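Local coordinates for protein MgGH51 (Meripilus giganteus, PDB 6ZPV) that probably hydrolyses terminal alpha-L-arabinofuranosyl residues from arabinose-containing polysaccharides, as a fungal glycoside hydrolase of family GH51, at residues Thr424-Glu429 with Ile473-Ser478; Phe564-Phe569 with Lys608-Asn613; Glu36-Arg41 with Phe195-Pro200. One frame throughout, in Å; residues are numbered along the deposited sequence.

Contact 1: Thr424-Glu429 with Ile473-Ser478; sequences TYFEGE and IVFAAS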
loop_
_atom_site.group_PDB
_atom_site.type_symbol
_atom_site.label_atom_id
_atom_site.label_comp_id
_atom_site.label_asym_id
_atom_site.label_seq_id
_atom_site.Cartn_x
_atom_site.Cartn_y
_atom_site.Cartn_z
ATOM N N THR A 424 -3.678 24.277 4.266
ATOM C CA THR A 424 -2.863 23.223 4.828
ATOM C C THR A 424 -2.251 22.390 3.698
ATOM O O THR A 424 -2.758 22.336 2.587
ATOM C CB THR A 424 -3.656 22.382 5.826
ATOM O OG1 THR A 424 -4.745 21.758 5.160
ATOM C CG2 THR A 424 -4.124 23.147 7.019
ATOM N N TYR A 425 -1.167 21.709 4.033
ATOM C CA TYR A 425 -0.311 21.016 3.070
ATOM C C TYR A 425 -0.150 19.563 3.452
ATOM O O TYR A 425 0.108 19.245 4.643
ATOM C CB TYR A 425 1.017 21.745 2.917
ATOM C CG TYR A 425 0.853 23.136 2.353
ATOM C CD1 TYR A 425 0.773 23.351 0.988
ATOM C CD2 TYR A 425 0.617 24.245 3.155
ATOM C CE1 TYR A 425 0.534 24.602 0.456
ATOM C CE2 TYR A 425 0.357 25.523 2.648
ATOM C CZ TYR A 425 0.320 25.694 1.272
ATOM O OH TYR A 425 0.096 26.916 0.706
ATOM N N PHE A 426 -0.280 18.713 2.467
ATOM C CA PHE A 426 -0.117 17.250 2.604
ATOM C C PHE A 426 1.138 16.887 1.817
ATOM O O PHE A 426 1.196 17.108 0.600
ATOM C CB PHE A 426 -1.327 16.602 1.936
ATOM C CG PHE A 426 -1.339 15.102 1.801
ATOM C CD1 PHE A 426 -0.656 14.301 2.672
ATOM C CD2 PHE A 426 -2.106 14.494 0.804
ATOM C CE1 PHE A 426 -0.729 12.914 2.585
ATOM C CE2 PHE A 426 -2.202 13.109 0.711
ATOM C CZ PHE A 426 -1.516 12.328 1.629
ATOM N N GLU A 427 2.182 16.363 2.478
ATOM C CA GLU A 427 3.363 15.866 1.778
ATOM C C GLU A 427 3.057 14.414 1.393
ATOM O O GLU A 427 3.480 13.470 2.095
ATOM C CB GLU A 427 4.605 16.002 2.649
ATOM C CG GLU A 427 5.881 15.929 1.834
ATOM C CD GLU A 427 6.343 17.224 1.206
ATOM O OE1 GLU A 427 5.764 18.287 1.454
ATOM O OE2 GLU A 427 7.370 17.168 0.423
ATOM N N GLY A 428 2.248 14.246 0.331
ATOM C CA GLY A 428 1.638 12.948 0.068
ATOM C C GLY A 428 2.543 11.904 -0.510
ATOM O O GLY A 428 2.195 10.714 -0.522
ATOM N N GLU A 429 3.702 12.329 -1.056
ATOM C CA GLU A 429 4.748 11.395 -1.468
ATOM C C GLU A 429 6.077 12.106 -1.204
ATOM O O GLU A 429 6.312 13.197 -1.739
ATOM C CB GLU A 429 4.693 11.088 -2.986
ATOM C CG GLU A 429 3.394 10.420 -3.424
ATOM C CD GLU A 429 3.229 10.179 -4.905
ATOM O OE1 GLU A 429 4.280 10.043 -5.628
ATOM O OE2 GLU A 429 2.071 10.169 -5.378
ATOM N N ILE A 473 0.625 24.145 9.647
ATOM C CA ILE A 473 0.134 24.148 8.250
ATOM C C ILE A 473 0.334 22.786 7.565
ATOM O O ILE A 473 -0.396 22.515 6.602
ATOM C CB ILE A 473 0.725 25.296 7.420
ATOM C CG1 ILE A 473 2.226 25.165 7.192
ATOM C CG2 ILE A 473 0.289 26.622 7.991
ATOM C CD1 ILE A 473 2.799 26.144 6.162
ATOM N N VAL A 474 1.319 21.977 7.932
ATOM C CA VAL A 474 1.496 20.631 7.393
ATOM C C VAL A 474 0.610 19.686 8.190
ATOM O O VAL A 474 0.839 19.527 9.410
ATOM C CB VAL A 474 2.961 20.175 7.425
ATOM C CG1 VAL A 474 3.050 18.729 6.892
ATOM C CG2 VAL A 474 3.869 21.101 6.650
ATOM N N PHE A 475 -0.416 19.111 7.568
ATOM C CA PHE A 475 -1.349 18.276 8.305
ATOM C C PHE A 475 -1.099 16.784 8.150
ATOM O O PHE A 475 -1.643 16.002 8.951
ATOM C CB PHE A 475 -2.825 18.596 8.001
ATOM C CG PHE A 475 -3.383 18.069 6.719
ATOM C CD1 PHE A 475 -3.108 18.698 5.485
ATOM C CD2 PHE A 475 -4.136 16.915 6.680
ATOM C CE1 PHE A 475 -3.651 18.238 4.303
ATOM C CE2 PHE A 475 -4.690 16.469 5.486
ATOM C CZ PHE A 475 -4.423 17.122 4.300
ATOM N N ALA A 476 -0.322 16.361 7.162
ATOM C CA ALA A 476 -0.187 14.934 6.832
ATOM C C ALA A 476 1.056 14.774 5.958
ATOM O O ALA A 476 1.364 15.655 5.132
ATOM C CB ALA A 476 -1.438 14.489 6.095
ATOM N N ALA A 477 1.713 13.632 6.072
ATOM C CA ALA A 477 2.942 13.328 5.330
ATOM C C ALA A 477 3.084 11.823 5.218
ATOM O O ALA A 477 2.958 11.113 6.223
ATOM C CB ALA A 477 4.113 13.936 6.024
ATOM N N SER A 478 3.436 11.347 4.011
ATOM C CA SER A 478 3.635 9.918 3.757
ATOM C C SER A 478 4.783 9.684 2.784
ATOM O O SER A 478 4.858 10.293 1.697
ATOM C CB SER A 478 2.332 9.286 3.213
ATOM O OG SER A 478 1.669 10.087 2.251
#
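Phe426 reaches Ala476 because its first torsion (chi1 173°) puts CG anti to the backbone N, and from there ring atom CD1 comes to 3.5 Å from Ala476 CB. Phe475 takes the crowded position, CG between its own N and carbonyl carbon (chi1 78°), and its ring returns toward the neighbouring strand, with CE1 3.7 Å from Phe426 CB. The two rings meet obliquely, planes 43° apart, while Ala476 CB also lies over one face of the Phe475 ring, offset toward the rim. A methyl suits this place, since both phenyl rings press on it.

The backbones form a parallel pair with a beta bulge: Tyr425 is opposite Val474 but Phe426 is opposite Ala476, which leaves Phe475 as the extra residue. Tyr425 bonds this strand through both its N and its O, the N to Ile473 O at 2.8 Å and the O to Phe475 N at 3.0 Å. Beyond the bulge, Glu427 N meets Ala476 O and Glu427 O receives Ser478 N, both at 2.9 Å. The hydroxyl Ser478 OG then donates to Gly428 O, 2.9 Å away and well above that carbonyl plane. Gly428 CA covers a face of the Phe426 ring, where a beta-carbon would crowd CE2.

These are the last two strands, 424-432 and 474-479, of an eight-stranded parallel (beta/alpha)8 barrel, joined in a beta-alpha-beta crossover through helix 454-469. Phe426 and Ala476 pack on Phe224 of strand 224-227 across the barrel interior, and Tyr425 OH bonds Trp386 NE1. Just past the paired residues, Glu429 forms a salt bridge with Arg226 and bonds Tyr402 of strand 396-403 and a glycerol probably taken up from the crystallisation liquor.

Contact 2: Phe564-Phe569 with Lys608-Asn613; sequences FQLTQF and KTFTYN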
loop_
_atom_site.group_PDB
_atom_site.type_symbol
_atom_site.label_atom_id
_atom_site.label_comp_id
_atom_site.label_asym_id
_atom_site.label_seq_id
_atom_site.Cartn_x
_atom_site.Cartn_y
_atom_site.Cartn_z
ATOM N N PHE A 564 20.630 19.735 26.045
ATOM C CA PHE A 564 19.220 20.114 26.194
ATOM C C PHE A 564 19.013 20.860 27.482
ATOM O O PHE A 564 19.417 20.374 28.560
ATOM C CB PHE A 564 18.339 18.872 26.117
ATOM C CG PHE A 564 18.293 18.301 24.731
ATOM C CD1 PHE A 564 17.554 18.938 23.714
ATOM C CD2 PHE A 564 19.041 17.193 24.392
ATOM C CE1 PHE A 564 17.579 18.412 22.437
ATOM C CE2 PHE A 564 19.041 16.693 23.106
ATOM C CZ PHE A 564 18.322 17.304 22.119
ATOM N N GLN A 565 18.358 22.008 27.378
ATOM C CA GLN A 565 18.023 22.873 28.523
ATOM C C GLN A 565 16.512 22.949 28.630
ATOM O O GLN A 565 15.854 23.556 27.775
ATOM C CB GLN A 565 18.649 24.259 28.374
ATOM C CG GLN A 565 20.134 24.268 28.422
ATOM C CD GLN A 565 20.761 23.964 29.759
ATOM O OE1 GLN A 565 20.045 23.769 30.731
ATOM N NE2 GLN A 565 22.089 24.077 29.829
ATOM N N LEU A 566 15.992 22.320 29.667
ATOM C CA LEU A 566 14.555 22.226 29.995
ATOM C C LEU A 566 14.303 22.932 31.331
ATOM O O LEU A 566 13.263 22.625 32.024
ATOM C CB LEU A 566 14.103 20.776 30.032
ATOM C CG LEU A 566 13.897 20.113 28.653
ATOM C CD1 LEU A 566 15.187 19.800 27.981
ATOM C CD2 LEU A 566 13.054 18.914 28.772
ATOM N N THR A 567 15.127 23.919 31.682
ATOM C CA THR A 567 14.973 24.595 32.983
ATOM C C THR A 567 13.703 25.461 33.050
ATOM O O THR A 567 13.335 25.838 34.166
ATOM C CB THR A 567 16.206 25.446 33.236
ATOM O OG1 THR A 567 16.387 26.380 32.200
ATOM C CG2 THR A 567 17.428 24.570 33.426
ATOM N N GLN A 568 13.039 25.776 31.943
ATOM C CA GLN A 568 11.777 26.538 32.015
ATOM C C GLN A 568 10.666 25.710 32.664
ATOM O O GLN A 568 9.672 26.279 33.159
ATOM C CB GLN A 568 11.306 26.987 30.623
ATOM C CG GLN A 568 12.224 28.050 30.036
ATOM C CD GLN A 568 11.778 28.442 28.651
ATOM O OE1 GLN A 568 10.570 28.317 28.313
ATOM N NE2 GLN A 568 12.740 28.933 27.866
ATOM N N PHE A 569 10.732 24.398 32.542
ATOM C CA PHE A 569 9.666 23.514 33.050
ATOM C C PHE A 569 9.672 23.497 34.582
ATOM O O PHE A 569 10.687 23.763 35.263
ATOM C CB PHE A 569 9.817 22.102 32.485
ATOM C CG PHE A 569 9.609 22.005 30.979
ATOM C CD1 PHE A 569 10.616 22.295 30.052
ATOM C CD2 PHE A 569 8.372 21.770 30.476
ATOM C CE1 PHE A 569 10.403 22.319 28.695
ATOM C CE2 PHE A 569 8.163 21.724 29.087
ATOM C CZ PHE A 569 9.203 21.972 28.203
ATOM N N LYS A 608 16.549 18.473 34.083
ATOM C CA LYS A 608 16.360 19.781 33.444
ATOM C C LYS A 608 17.494 20.127 32.512
ATOM O O LYS A 608 17.277 21.030 31.666
ATOM C CB LYS A 608 16.082 20.871 34.478
ATOM C CG LYS A 608 14.674 20.825 35.044
ATOM C CD LYS A 608 14.372 21.796 36.150
ATOM C CE LYS A 608 12.924 21.799 36.531
ATOM N NZ LYS A 608 12.667 22.823 37.591
ATOM N N THR A 609 18.664 19.530 32.690
ATOM C CA THR A 609 19.786 19.717 31.755
ATOM C C THR A 609 20.348 18.329 31.489
ATOM O O THR A 609 20.691 17.609 32.467
ATOM C CB THR A 609 20.889 20.643 32.356
ATOM O OG1 THR A 609 20.307 21.909 32.675
ATOM C CG2 THR A 609 22.024 20.827 31.374
ATOM N N PHE A 610 20.564 17.964 30.229
ATOM C CA PHE A 610 21.230 16.700 29.914
ATOM C C PHE A 610 21.861 16.807 28.546
ATOM O O PHE A 610 21.433 17.692 27.751
ATOM C CB PHE A 610 20.267 15.516 30.109
ATOM C CG PHE A 610 19.089 15.512 29.165
ATOM C CD1 PHE A 610 17.953 16.148 29.543
ATOM C CD2 PHE A 610 19.139 14.908 27.934
ATOM C CE1 PHE A 610 16.856 16.148 28.738
ATOM C CE2 PHE A 610 18.031 14.922 27.120
ATOM C CZ PHE A 610 16.893 15.585 27.512
ATOM N N THR A 611 22.777 15.918 28.268
ATOM C CA THR A 611 23.559 15.980 27.030
ATOM C C THR A 611 23.409 14.681 26.268
ATOM O O THR A 611 23.479 13.605 26.867
ATOM C CB THR A 611 25.022 16.313 27.362
ATOM O OG1 THR A 611 25.064 17.559 28.052
ATOM C CG2 THR A 611 25.892 16.317 26.140
ATOM N N TYR A 612 23.282 14.781 24.949
ATOM C CA TYR A 612 23.227 13.599 24.074
ATOM C C TYR A 612 24.274 13.742 22.976
ATOM O O TYR A 612 24.319 14.819 22.324
ATOM C CB TYR A 612 21.821 13.441 23.458
ATOM C CG TYR A 612 21.735 12.247 22.537
ATOM C CD1 TYR A 612 21.932 10.960 23.009
ATOM C CD2 TYR A 612 21.452 12.395 21.195
ATOM C CE1 TYR A 612 21.843 9.882 22.175
ATOM C CE2 TYR A 612 21.351 11.326 20.337
ATOM C CZ TYR A 612 21.561 10.040 20.837
ATOM O OH TYR A 612 21.489 8.936 20.030
ATOM N N ASN A 613 25.045 12.694 22.735
ATOM C CA ASN A 613 25.975 12.647 21.618
ATOM C C ASN A 613 25.303 11.909 20.465
ATOM O O ASN A 613 25.122 10.698 20.532
ATOM C CB ASN A 613 27.307 11.978 21.981
ATOM C CG ASN A 613 28.331 12.032 20.831
ATOM O OD1 ASN A 613 28.196 12.669 19.724
ATOM N ND2 ASN A 613 29.454 11.356 21.035
HETATM O O HOH W 1 13.906 25.203 36.729
#
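Phe564 and Phe610 form the apolar heart of this antiparallel pair. Phe564 CB sits over one face of the Phe610 ring, 4.0 Å from its centroid in a CH-pi contact, and Phe564 CD2 lies 3.7 Å from Phe610 CE2, the rings being oblique to each other. Leu566 CD1 approaches the same ring at CE1, so bulky apolar residues fill this side. On the other face of the sheet Thr609 OG1 donates to Gln565 OE1 at 2.7 Å, tilted from the amide plane. The bend of the glutamine chain at chi2 (-70°) turns CD, and with it the amide, toward the threonine, whose CG2 touches it too. An alanine in place of Gln565 would probably leave Thr609 OG1 without this acceptor and Thr609 CG2 without the amide beside it.

Around these side chains, Phe564 and Phe610 exchange two backbone bonds, and Leu566 N bonds Lys608 O at 2.7 Å. The chain then enters a type I turn from Leu566 to Phe569. Lys608 spans it with an extended chain: NZ bonds Asn570 O, reaches Phe569 O weakly and joins Thr567 O through a water.

Strand 560-565 lies between strands 2-4 and 609-614 in a small mixed sheet; Phe564 and Phe610 pack on Ile550 of strand 547-554, part of the larger antiparallel sheet of this beta domain.

Contact 3: Glu36-Arg41 with Phe195-Pro200; sequences ELLQNR and FSLFPP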
loop_
_atom_site.group_PDB
_atom_site.type_symbol
_atom_site.label_atom_id
_atom_site.label_comp_id
_atom_site.label_asym_id
_atom_site.label_seq_id
_atom_site.Cartn_x
_atom_site.Cartn_y
_atom_site.Cartn_z
ATOM N N GLU A 36 -4.589 -12.963 -1.512
ATOM C CA GLU A 36 -4.699 -13.988 -2.549
ATOM C C GLU A 36 -3.335 -14.518 -2.933
ATOM O O GLU A 36 -2.377 -13.729 -3.216
ATOM C CB GLU A 36 -5.382 -13.377 -3.778
ATOM C CG GLU A 36 -5.344 -14.241 -5.016
ATOM C CD GLU A 36 -6.165 -15.535 -4.889
ATOM O OE1 GLU A 36 -7.410 -15.391 -4.680
ATOM O OE2 GLU A 36 -5.588 -16.629 -4.957
ATOM N N LEU A 37 -3.191 -15.822 -3.084
ATOM C CA LEU A 37 -1.905 -16.469 -3.371
ATOM C C LEU A 37 -1.722 -16.855 -4.825
ATOM O O LEU A 37 -0.555 -17.123 -5.219
ATOM C CB LEU A 37 -1.806 -17.744 -2.492
ATOM C CG LEU A 37 -1.766 -17.450 -1.014
ATOM C CD1 LEU A 37 -1.907 -18.708 -0.179
ATOM C CD2 LEU A 37 -0.508 -16.689 -0.639
ATOM N N LEU A 38 -2.780 -16.949 -5.607
ATOM C CA LEU A 38 -2.674 -17.356 -6.997
ATOM C C LEU A 38 -2.500 -16.134 -7.902
ATOM O O LEU A 38 -3.289 -15.192 -7.797
ATOM C CB LEU A 38 -3.875 -18.168 -7.467
ATOM C CG LEU A 38 -4.267 -19.329 -6.567
ATOM C CD1 LEU A 38 -5.424 -20.090 -7.158
ATOM C CD2 LEU A 38 -3.108 -20.264 -6.302
ATOM N N GLN A 39 -1.519 -16.147 -8.768
ATOM C CA GLN A 39 -1.267 -15.064 -9.729
ATOM C C GLN A 39 -2.108 -15.349 -10.984
ATOM O O GLN A 39 -2.248 -16.483 -11.396
ATOM C CB GLN A 39 0.213 -14.905 -9.999
ATOM C CG GLN A 39 0.534 -13.833 -10.992
ATOM C CD GLN A 39 2.000 -13.516 -11.150
ATOM O OE1 GLN A 39 2.928 -14.317 -10.721
ATOM N NE2 GLN A 39 2.281 -12.447 -11.803
ATOM N N ASN A 40 -2.657 -14.306 -11.589
ATOM C CA ASN A 40 -3.458 -14.478 -12.808
ATOM C C ASN A 40 -4.612 -15.470 -12.528
ATOM O O ASN A 40 -4.871 -16.407 -13.322
ATOM C CB ASN A 40 -2.572 -14.895 -13.998
ATOM C CG ASN A 40 -3.289 -14.965 -15.330
ATOM O OD1 ASN A 40 -4.307 -14.261 -15.541
ATOM N ND2 ASN A 40 -2.723 -15.747 -16.266
ATOM N N ARG A 41 -5.288 -15.266 -11.407
ATOM C CA ARG A 41 -6.234 -16.250 -10.869
ATOM C C ARG A 41 -7.473 -16.462 -11.724
ATOM O O ARG A 41 -8.113 -17.508 -11.641
ATOM C CB ARG A 41 -6.641 -15.883 -9.459
ATOM C CG ARG A 41 -7.560 -14.669 -9.330
ATOM C CD ARG A 41 -7.903 -14.353 -7.884
ATOM N NE ARG A 41 -8.737 -13.200 -7.776
ATOM C CZ ARG A 41 -9.055 -12.585 -6.650
ATOM N NH1 ARG A 41 -8.673 -13.078 -5.477
ATOM N NH2 ARG A 41 -9.785 -11.472 -6.655
ATOM N N PHE A 195 -10.306 -18.956 -10.111
ATOM C CA PHE A 195 -9.585 -19.682 -9.046
ATOM C C PHE A 195 -9.253 -18.759 -7.900
ATOM O O PHE A 195 -9.066 -17.554 -8.088
ATOM C CB PHE A 195 -8.268 -20.211 -9.610
ATOM C CG PHE A 195 -8.369 -21.261 -10.688
ATOM C CD1 PHE A 195 -8.381 -22.615 -10.345
ATOM C CD2 PHE A 195 -8.379 -20.947 -12.031
ATOM C CE1 PHE A 195 -8.375 -23.627 -11.307
ATOM C CE2 PHE A 195 -8.387 -21.959 -13.002
ATOM C CZ PHE A 195 -8.390 -23.281 -12.645
ATOM N N SER A 196 -9.051 -19.345 -6.721
ATOM C CA SER A 196 -8.587 -18.554 -5.581
ATOM C C SER A 196 -7.935 -19.450 -4.524
ATOM O O SER A 196 -8.437 -20.560 -4.269
ATOM C CB SER A 196 -9.751 -17.792 -4.955
ATOM O OG SER A 196 -9.351 -17.008 -3.827
ATOM N N LEU A 197 -6.882 -18.965 -3.886
ATOM C CA LEU A 197 -6.307 -19.609 -2.729
ATOM C C LEU A 197 -5.926 -18.552 -1.706
ATOM O O LEU A 197 -5.096 -17.683 -2.011
ATOM C CB LEU A 197 -5.073 -20.455 -3.097
ATOM C CG LEU A 197 -4.459 -21.232 -1.938
ATOM C CD1 LEU A 197 -5.318 -22.385 -1.492
ATOM C CD2 LEU A 197 -3.063 -21.732 -2.268
ATOM N N PHE A 198 -6.529 -18.629 -0.531
ATOM C CA PHE A 198 -6.229 -17.687 0.560
ATOM C C PHE A 198 -5.619 -18.375 1.752
ATOM O O PHE A 198 -6.082 -19.465 2.143
ATOM C CB PHE A 198 -7.487 -16.942 1.053
ATOM C CG PHE A 198 -7.776 -15.648 0.344
ATOM C CD1 PHE A 198 -8.110 -15.625 -1.000
ATOM C CD2 PHE A 198 -7.704 -14.443 0.983
ATOM C CE1 PHE A 198 -8.354 -14.429 -1.651
ATOM C CE2 PHE A 198 -7.940 -13.244 0.356
ATOM C CZ PHE A 198 -8.288 -13.272 -0.986
ATOM N N PRO A 199 -4.626 -17.756 2.396
ATOM C CA PRO A 199 -4.197 -18.143 3.733
ATOM C C PRO A 199 -5.130 -17.536 4.762
ATOM O O PRO A 199 -6.024 -16.758 4.401
ATOM C CB PRO A 199 -2.809 -17.464 3.802
ATOM C CG PRO A 199 -3.074 -16.111 3.128
ATOM C CD PRO A 199 -4.072 -16.429 2.022
ATOM N N PRO A 200 -4.924 -17.770 6.073
ATOM C CA PRO A 200 -5.603 -16.971 7.066
ATOM C C PRO A 200 -5.345 -15.491 6.795
ATOM O O PRO A 200 -4.215 -15.125 6.438
ATOM C CB PRO A 200 -4.965 -17.469 8.426
ATOM C CG PRO A 200 -4.485 -18.860 8.097
ATOM C CD PRO A 200 -3.986 -18.765 6.668
#
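Glu36 and Ser196 begin the polar part of the contact. Glu36 CG lies anti to the backbone N (chi1 170°), and a bend at chi2 turns CD toward strand 189-198. Ser196 OG donates to Glu36 OE1 at 2.7 Å on the syn lone pair, while Arg41 NH1 makes a salt bridge to OE1 of Glu36 from the anti side at 2.8 Å. The other oxygen, Glu36 OE2, takes the nearly straight bond of Leu197 N (2.9 Å, 174°) and, on its anti lone pair, that of Leu38 N. Backbone bonds add Leu37 N to Leu197 O, and Phe195 N to Arg41 O.

The apolar part flanks this centre. Leu38 CG rests 3.7 Å from Leu197 CB, and Leu37 CD1 touches Leu197 CD2 and Pro199 CD. Phe198 contributes its ring: Glu36 N lies over one face, and CE1 is 3.3 Å from Glu36 OE1, carboxylate and ring being almost perpendicular (85°).

Phe195 O, pressed by the Arg41 methylenes, is buried without a polar partner. The buried carboxylate, with two donors on each oxygen, probably stays ionised; two bonds lie within the 36-41 loop and two cross to strand 189-198, so glutamate probably holds the loop's shape and its place on the strand together.

Along the chain contact 3 closes first, then contact 1, then contact 2, and none touches another. Contact 3 joins a loop that follows helix 29-33 to strand 189-198, the middle strand of one of two five-stranded antiparallel sheets and the last of their strands along the chain; these sheets come between barrel strands 20-21 and 224-227. Contact 1 lies in the barrel itself, its centre about 36 Å from that of contact 3, on the opposite side of the chain's centre. Contact 2 belongs to the C-terminal beta domain, about 30 Å from contact 1 and 55 Å from contact 3, centre to centre. The three therefore sample three modules of one GH51 enzyme: barrel, inserted beta region and C-terminal domain.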